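Local structure of putative acyl-CoA dehydrogenase (Burkholderia xenovorans, 5JSC) at residues Gln127-Tyr131 with Ser241-Gly245; Arg262-Ala266 with Ala335-Lys339; Met307-Ile311 with Gln347-Asp351. The protein is a putative acyl-CoA dehydrogenase, a flavoprotein of four chains that binds FAD. All coordinates share one frame. Residue numbers count along the deposited sequence, not the author numbering.

Interaction 1 of 3, residues Gln127-Tyr131 with Ser241-Gly245; sequences QKTRY and SQMLG
This contact joins the helical N-terminal domain of the acyl-CoA dehydrogenase fold to the beta-rich middle domain. Residues 127-131 are alpha-helical, inside helix 125-136. Residues 241-245 leave a 3-10 turn at S241 and Q242, pass through extended M243 and L244, and end at G245 with phi 76°. Q127 and Q242 are nearest in the backbone, with CA atoms 7.5 Å apart. Q127 (chi1 m, chi2 t) points its amide at the second segment. At S241 the backbone O accepts a hydrogen bond from Q127 NE2 at 2.8 Å. Q242 folds back (chi1 m, chi2 m), so its NE2 donates to Y131 OH at 2.9 Å. The same hydroxyl bonds D208 of strand 202-208 and accepts from R130 NE at 3.0 Å; R130 also forms a salt bridge with D208. M243 has its CA-to-CB bond directed away, but its O takes a second bond from Q127 NE2 at 2.9 Å. One side-chain amide thus ties down two carbonyls of the irregular segment. L244 brings CD2 to 3.4 Å from Q127 OE1 and also packs on helix 103-122. Last, a water accepts from G245 N at 2.9 Å and lies 2.9 Å from Q127 OE1.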
loop_
_atom_site.group_PDB
_atom_site.type_symbol
_atom_site.label_atom_id
_atom_site.label_comp_id
_atom_site.label_asym_id
_atom_site.label_seq_id
_atom_site.Cartn_x
_atom_site.Cartn_y
_atom_site.Cartn_z
ATOM N N GLN C 127 -32.319 37.885 -0.905
ATOM C CA GLN C 127 -32.100 36.444 -0.925
ATOM C C GLN C 127 -31.618 35.939 0.428
ATOM O O GLN C 127 -32.130 34.939 0.946
ATOM C CB GLN C 127 -31.110 36.082 -2.033
ATOM C CG GLN C 127 -31.682 36.284 -3.434
ATOM C CD GLN C 127 -30.614 36.361 -4.510
ATOM O OE1 GLN C 127 -29.426 36.483 -4.217
ATOM N NE2 GLN C 127 -31.036 36.295 -5.771
ATOM N N LYS C 128 -30.629 36.616 1.022
ATOM C CA LYS C 128 -30.160 36.190 2.338
ATOM C C LYS C 128 -31.271 36.286 3.379
ATOM O O LYS C 128 -31.421 35.389 4.219
ATOM C CB LYS C 128 -28.937 37.005 2.756
ATOM C CG LYS C 128 -27.693 36.725 1.925
ATOM C CD LYS C 128 -26.489 37.458 2.487
ATOM C CE LYS C 128 -25.226 37.208 1.671
ATOM N NZ LYS C 128 -24.055 37.944 2.260
ATOM N N THR C 129 -32.076 37.354 3.332
ATOM C CA THR C 129 -33.172 37.494 4.289
ATOM C C THR C 129 -34.204 36.385 4.124
ATOM O O THR C 129 -34.754 35.880 5.111
ATOM C CB THR C 129 -33.832 38.864 4.117
ATOM O OG1 THR C 129 -32.862 39.882 4.373
ATOM C CG2 THR C 129 -35.010 39.038 5.069
ATOM N N ARG C 130 -34.498 36.003 2.881
ATOM C CA ARG C 130 -35.578 35.053 2.652
ATOM C C ARG C 130 -35.176 33.639 3.049
ATOM O O ARG C 130 -36.000 32.889 3.580
ATOM C CB ARG C 130 -36.022 35.100 1.191
ATOM C CG ARG C 130 -37.023 34.007 0.805
ATOM C CD ARG C 130 -37.561 34.213 -0.607
ATOM N NE ARG C 130 -38.309 33.057 -1.100
ATOM C CZ ARG C 130 -39.578 32.791 -0.800
ATOM N NH1 ARG C 130 -40.259 33.597 0.005
ATOM N NH2 ARG C 130 -40.167 31.714 -1.303
ATOM N N TYR C 131 -33.924 33.252 2.815
ATOM C CA TYR C 131 -33.549 31.847 2.958
ATOM C C TYR C 131 -32.699 31.545 4.178
ATOM O O TYR C 131 -32.917 30.517 4.821
ATOM C CB TYR C 131 -32.815 31.358 1.694
ATOM C CG TYR C 131 -33.745 31.359 0.507
ATOM C CD1 TYR C 131 -34.663 30.333 0.325
ATOM C CD2 TYR C 131 -33.744 32.408 -0.405
ATOM C CE1 TYR C 131 -35.544 30.343 -0.743
ATOM C CE2 TYR C 131 -34.617 32.426 -1.476
ATOM C CZ TYR C 131 -35.517 31.392 -1.639
ATOM O OH TYR C 131 -36.385 31.399 -2.702
ATOM N N SER C 241 -34.592 37.466 -10.595
ATOM C CA SER C 241 -34.212 37.899 -9.257
ATOM C C SER C 241 -33.798 36.752 -8.344
ATOM O O SER C 241 -33.345 37.012 -7.223
ATOM C CB SER C 241 -35.373 38.665 -8.623
ATOM O OG SER C 241 -36.534 37.855 -8.574
ATOM N N GLN C 242 -33.946 35.500 -8.782
ATOM C CA GLN C 242 -33.485 34.347 -8.021
ATOM C C GLN C 242 -32.071 33.925 -8.393
ATOM O O GLN C 242 -31.558 32.952 -7.825
ATOM C CB GLN C 242 -34.433 33.158 -8.221
ATOM C CG GLN C 242 -35.795 33.292 -7.562
ATOM C CD GLN C 242 -35.713 33.316 -6.048
ATOM O OE1 GLN C 242 -35.496 34.361 -5.445
ATOM N NE2 GLN C 242 -35.875 32.154 -5.429
ATOM N N MET C 243 -31.436 34.611 -9.336
ATOM C CA MET C 243 -30.058 34.288 -9.675
ATOM C C MET C 243 -29.128 34.707 -8.546
ATOM O O MET C 243 -29.272 35.794 -7.977
ATOM C CB MET C 243 -29.643 34.979 -10.976
ATOM C CG MET C 243 -28.233 34.616 -11.421
ATOM S SD MET C 243 -27.722 35.410 -12.949
ATOM C CE MET C 243 -28.823 34.609 -14.116
ATOM N N LEU C 244 -28.193 33.819 -8.203
ATOM C CA LEU C 244 -27.134 34.127 -7.251
ATOM C C LEU C 244 -25.918 34.625 -8.016
ATOM O O LEU C 244 -25.339 33.887 -8.823
ATOM C CB LEU C 244 -26.770 32.898 -6.420
ATOM C CG LEU C 244 -27.847 32.352 -5.494
ATOM C CD1 LEU C 244 -27.398 31.004 -4.905
ATOM C CD2 LEU C 244 -28.144 33.349 -4.377
ATOM N N GLY C 245 -25.527 35.868 -7.759
ATOM C CA GLY C 245 -24.401 36.429 -8.461
ATOM C C GLY C 245 -24.763 36.831 -9.880
ATOM O O GLY C 245 -25.926 36.824 -10.300
HETATM O O HOH W 1 -27.163 37.323 -5.840
#

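Interaction 2 of 3, residues Arg262-Ala266 with Ala335-Lys339; sequences RTSVA and AAMAK
Both segments are regular alpha-helix and run nearly parallel. Their axes approach to 7.9 Å and cross at +25°. The CA atoms of T263 and A335 are 5.0 Å apart, and those of A266 and K339 only 4.2 Å. Small residues permit this closeness. A266 CB lies 3.3 Å from A338 O and 3.9 Å from A338 CB. A335 CB meets T263 OG1 at 3.2 Å and R262 CB at 4.4 Å. K339 (chi1 t, chi2 m) crosses the first helix roughly at right angles: its CG is 3.6 Å from R262 O, and its CE is 3.8 Å from V265 CG1. Its NZ then leaves to bond the backbone O atoms of L378, Y381 and G383. R262 (chi1 m, chi2 t) also leads away, and its NE bonds E382 O. No hydrogen bond crosses between the segments. Close, near-parallel helix packing, with alanines at the near points and the aliphatic parts of R262 and K339 beside them, belongs to the helical bundle of the acyl-CoA dehydrogenase C-terminal domain.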
loop_
_atom_site.group_PDB
_atom_site.type_symbol
_atom_site.label_atom_id
_atom_site.label_comp_id
_atom_site.label_asym_id
_atom_site.label_seq_id
_atom_site.Cartn_x
_atom_site.Cartn_y
_atom_site.Cartn_z
ATOM N N ARG C 262 -15.727 21.036 1.616
ATOM C CA ARG C 262 -14.896 19.842 1.457
ATOM C C ARG C 262 -14.150 19.508 2.746
ATOM O O ARG C 262 -14.016 18.333 3.099
ATOM C CB ARG C 262 -13.914 19.998 0.291
ATOM C CG ARG C 262 -14.504 19.584 -1.065
ATOM C CD ARG C 262 -13.589 19.975 -2.213
ATOM N NE ARG C 262 -14.203 19.669 -3.498
ATOM C CZ ARG C 262 -13.746 20.104 -4.667
ATOM N NH1 ARG C 262 -12.675 20.890 -4.708
ATOM N NH2 ARG C 262 -14.364 19.762 -5.791
ATOM N N THR C 263 -13.668 20.520 3.478
ATOM C CA THR C 263 -13.005 20.209 4.744
ATOM C C THR C 263 -13.982 19.586 5.738
ATOM O O THR C 263 -13.593 18.728 6.545
ATOM C CB THR C 263 -12.363 21.470 5.331
ATOM O OG1 THR C 263 -11.599 22.124 4.310
ATOM C CG2 THR C 263 -11.426 21.120 6.488
ATOM N N SER C 264 -15.258 19.975 5.671
ATOM C CA SER C 264 -16.258 19.365 6.538
ATOM C C SER C 264 -16.539 17.913 6.160
ATOM O O SER C 264 -16.883 17.121 7.040
ATOM C CB SER C 264 -17.551 20.204 6.527
ATOM O OG SER C 264 -18.420 19.855 5.457
ATOM N N VAL C 265 -16.402 17.541 4.874
ATOM C CA VAL C 265 -16.502 16.127 4.501
ATOM C C VAL C 265 -15.342 15.354 5.094
ATOM O O VAL C 265 -15.500 14.213 5.548
ATOM C CB VAL C 265 -16.533 15.951 2.968
ATOM C CG1 VAL C 265 -16.532 14.454 2.580
ATOM C CG2 VAL C 265 -17.742 16.636 2.382
ATOM N N ALA C 266 -14.151 15.954 5.072
ATOM C CA ALA C 266 -13.009 15.352 5.748
ATOM C C ALA C 266 -13.295 15.157 7.227
ATOM O O ALA C 266 -12.955 14.115 7.798
ATOM C CB ALA C 266 -11.769 16.217 5.543
ATOM N N ALA C 335 -7.874 21.993 1.645
ATOM C CA ALA C 335 -9.155 21.302 1.765
ATOM C C ALA C 335 -9.174 20.032 0.931
ATOM O O ALA C 335 -9.693 19.002 1.376
ATOM C CB ALA C 335 -10.304 22.228 1.343
ATOM N N ALA C 336 -8.632 20.093 -0.291
ATOM C CA ALA C 336 -8.556 18.897 -1.123
ATOM C C ALA C 336 -7.715 17.822 -0.450
ATOM O O ALA C 336 -8.101 16.641 -0.425
ATOM C CB ALA C 336 -7.974 19.245 -2.498
ATOM N N MET C 337 -6.562 18.212 0.104
ATOM C CA MET C 337 -5.711 17.259 0.817
ATOM C C MET C 337 -6.461 16.605 1.969
ATOM O O MET C 337 -6.390 15.385 2.164
ATOM C CB MET C 337 -4.477 17.958 1.373
ATOM C CG MET C 337 -3.275 17.975 0.520
ATOM S SD MET C 337 -1.898 18.389 1.619
ATOM C CE MET C 337 -0.625 18.566 0.365
ATOM N N ALA C 338 -7.153 17.415 2.776
ATOM C CA ALA C 338 -7.859 16.886 3.937
ATOM C C ALA C 338 -8.971 15.941 3.515
ATOM O O ALA C 338 -9.129 14.861 4.093
ATOM C CB ALA C 338 -8.424 18.035 4.767
ATOM N N LYS C 339 -9.767 16.347 2.515
ATOM C CA LYS C 339 -10.895 15.530 2.076
ATOM C C LYS C 339 -10.404 14.196 1.524
ATOM O O LYS C 339 -10.929 13.133 1.866
ATOM C CB LYS C 339 -11.707 16.309 1.031
ATOM C CG LYS C 339 -13.117 15.775 0.748
ATOM C CD LYS C 339 -13.134 14.702 -0.325
ATOM C CE LYS C 339 -14.555 14.241 -0.627
ATOM N NZ LYS C 339 -14.594 13.176 -1.692
#

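Interaction 3 of 3, residues Met307-Ile311 with Gln347-Asp351. With SO4 (sulfate ion), chain P.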
loop_
_atom_site.group_PDB
_atom_site.type_symbol
_atom_site.label_atom_id
_atom_site.label_comp_id
_atom_site.label_asym_id
_atom_site.label_seq_id
_atom_site.Cartn_x
_atom_site.Cartn_y
_atom_site.Cartn_z
ATOM N N MET C 307 -4.467 2.408 12.585
ATOM C CA MET C 307 -5.753 3.097 12.658
ATOM C C MET C 307 -5.592 4.441 13.351
ATOM O O MET C 307 -6.058 5.473 12.854
ATOM C CB MET C 307 -6.776 2.226 13.390
ATOM C CG MET C 307 -7.142 0.954 12.618
ATOM S SD MET C 307 -7.947 -0.295 13.640
ATOM C CE MET C 307 -9.510 0.520 13.946
ATOM N N ALA C 308 -4.894 4.447 14.489
ATOM C CA ALA C 308 -4.701 5.677 15.251
ATOM C C ALA C 308 -3.826 6.677 14.503
ATOM O O ALA C 308 -4.072 7.891 14.557
ATOM C CB ALA C 308 -4.090 5.345 16.610
ATOM N N LEU C 309 -2.791 6.190 13.818
ATOM C CA LEU C 309 -1.935 7.072 13.026
ATOM C C LEU C 309 -2.731 7.750 11.918
ATOM O O LEU C 309 -2.637 8.968 11.715
ATOM C CB LEU C 309 -0.774 6.265 12.443
ATOM C CG LEU C 309 0.201 7.052 11.557
ATOM C CD1 LEU C 309 0.831 8.192 12.357
ATOM C CD2 LEU C 309 1.272 6.125 10.976
ATOM N N THR C 310 -3.530 6.965 11.193
ATOM C CA THR C 310 -4.359 7.529 10.133
ATOM C C THR C 310 -5.332 8.559 10.689
ATOM O O THR C 310 -5.533 9.621 10.085
ATOM C CB THR C 310 -5.093 6.403 9.406
ATOM O OG1 THR C 310 -4.124 5.633 8.691
ATOM C CG2 THR C 310 -6.114 6.957 8.430
ATOM N N ILE C 311 -5.916 8.281 11.858
ATOM C CA ILE C 311 -6.837 9.234 12.474
ATOM C C ILE C 311 -6.123 10.531 12.834
ATOM O O ILE C 311 -6.641 11.630 12.581
ATOM C CB ILE C 311 -7.526 8.594 13.692
ATOM C CG1 ILE C 311 -8.638 7.664 13.202
ATOM C CG2 ILE C 311 -8.085 9.674 14.657
ATOM C CD1 ILE C 311 -9.164 6.729 14.263
ATOM N N GLN C 347 -11.838 4.943 5.294
ATOM C CA GLN C 347 -12.165 3.653 4.691
ATOM C C GLN C 347 -11.272 2.563 5.254
ATOM O O GLN C 347 -11.747 1.483 5.624
ATOM C CB GLN C 347 -12.014 3.737 3.168
ATOM C CG GLN C 347 -12.324 2.416 2.436
ATOM C CD GLN C 347 -13.804 2.237 2.150
ATOM O OE1 GLN C 347 -14.461 3.142 1.631
ATOM N NE2 GLN C 347 -14.348 1.066 2.508
ATOM N N GLN C 348 -9.967 2.841 5.334
ATOM C CA GLN C 348 -9.016 1.853 5.834
ATOM C C GLN C 348 -9.246 1.553 7.305
ATOM O O GLN C 348 -9.152 0.395 7.725
ATOM C CB GLN C 348 -7.589 2.352 5.621
ATOM C CG GLN C 348 -7.219 2.499 4.164
ATOM C CD GLN C 348 -5.894 3.205 3.992
ATOM O OE1 GLN C 348 -5.438 3.925 4.887
ATOM N NE2 GLN C 348 -5.261 3.001 2.842
ATOM N N VAL C 349 -9.497 2.591 8.110
ATOM C CA VAL C 349 -9.729 2.398 9.540
ATOM C C VAL C 349 -10.967 1.546 9.762
ATOM O O VAL C 349 -10.967 0.603 10.566
ATOM C CB VAL C 349 -9.862 3.763 10.238
ATOM C CG1 VAL C 349 -10.253 3.577 11.705
ATOM C CG2 VAL C 349 -8.544 4.521 10.114
ATOM N N ILE C 350 -12.051 1.892 9.071
ATOM C CA ILE C 350 -13.305 1.165 9.201
ATOM C C ILE C 350 -13.132 -0.275 8.744
ATOM O O ILE C 350 -13.603 -1.211 9.400
ATOM C CB ILE C 350 -14.404 1.904 8.416
ATOM C CG1 ILE C 350 -14.754 3.207 9.150
ATOM C CG2 ILE C 350 -15.627 1.031 8.236
ATOM C CD1 ILE C 350 -15.530 4.193 8.285
ATOM N N ASP C 351 -12.423 -0.477 7.632
ATOM C CA ASP C 351 -12.195 -1.829 7.133
ATOM C C ASP C 351 -11.438 -2.670 8.146
ATOM O O ASP C 351 -11.745 -3.860 8.332
ATOM C CB ASP C 351 -11.430 -1.766 5.815
ATOM C CG ASP C 351 -11.272 -3.107 5.176
ATOM O OD1 ASP C 351 -12.242 -3.563 4.539
ATOM O OD2 ASP C 351 -10.170 -3.692 5.309
HETATM S S SO4 P . -1.332 7.663 7.359
HETATM O O1 SO4 P . -1.391 8.514 8.550
HETATM O O2 SO4 P . -0.814 8.440 6.235
HETATM O O3 SO4 P . -2.682 7.180 7.033
HETATM O O4 SO4 P . -0.416 6.553 7.633
HETATM O O HOH W 2 -4.949 3.278 7.616
#
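V349 is the centre of this contact and has the most surface covered. Helices 298-325 and 332-356 run roughly antiparallel here, at 154°, with segment axes 9.5 Å apart. V349 sets its two methyls against different residues. CG1 meets M307 CE at 3.9 Å and I311 CD1 at 4.2 Å, while CG2 meets T310 CG2 at 3.8 Å. M307 is second in buried area. Its CE also comes to 3.7 Å from V349 O, and its side chain packs on M277 of helix 250-286. T310 is third and marks the change to polar surroundings. A water donates to T310 OG1 at 2.7 Å and to Q348 OE1 at 2.8 Å, bridging the helices. T310 OG1 also lies 2.7 Å from sulfate O3. The sulfate, probably from the crystallisation liquor, is hydrogen-bonded to S313 and to H341 of the second subunit. No direct hydrogen bond joins the two segments. Their direct contact is therefore mainly van der Waals, with water bridging the more open edge.

The three contacts run from the N-terminal and middle domains into the C-terminal bundle. Interaction 1 closes first along the chain; strand 243-244 then leads into helix 250-286, which carries the first segment of interaction 2. The centres of these two are 27 Å apart. Interactions 2 and 3 share helix 332-356, with centres 16 Å apart and nearest atoms about 8 Å apart. Their segments alternate in sequence. Helices 250-286 and 298-325 both pack on this helix, one nearly parallel and one roughly antiparallel. Interactions 1 and 3 lie 41 Å apart between centres, on opposite sides of the chain's centre. One contact thus joins domains, while the other two lie between helices of the C-terminal bundle.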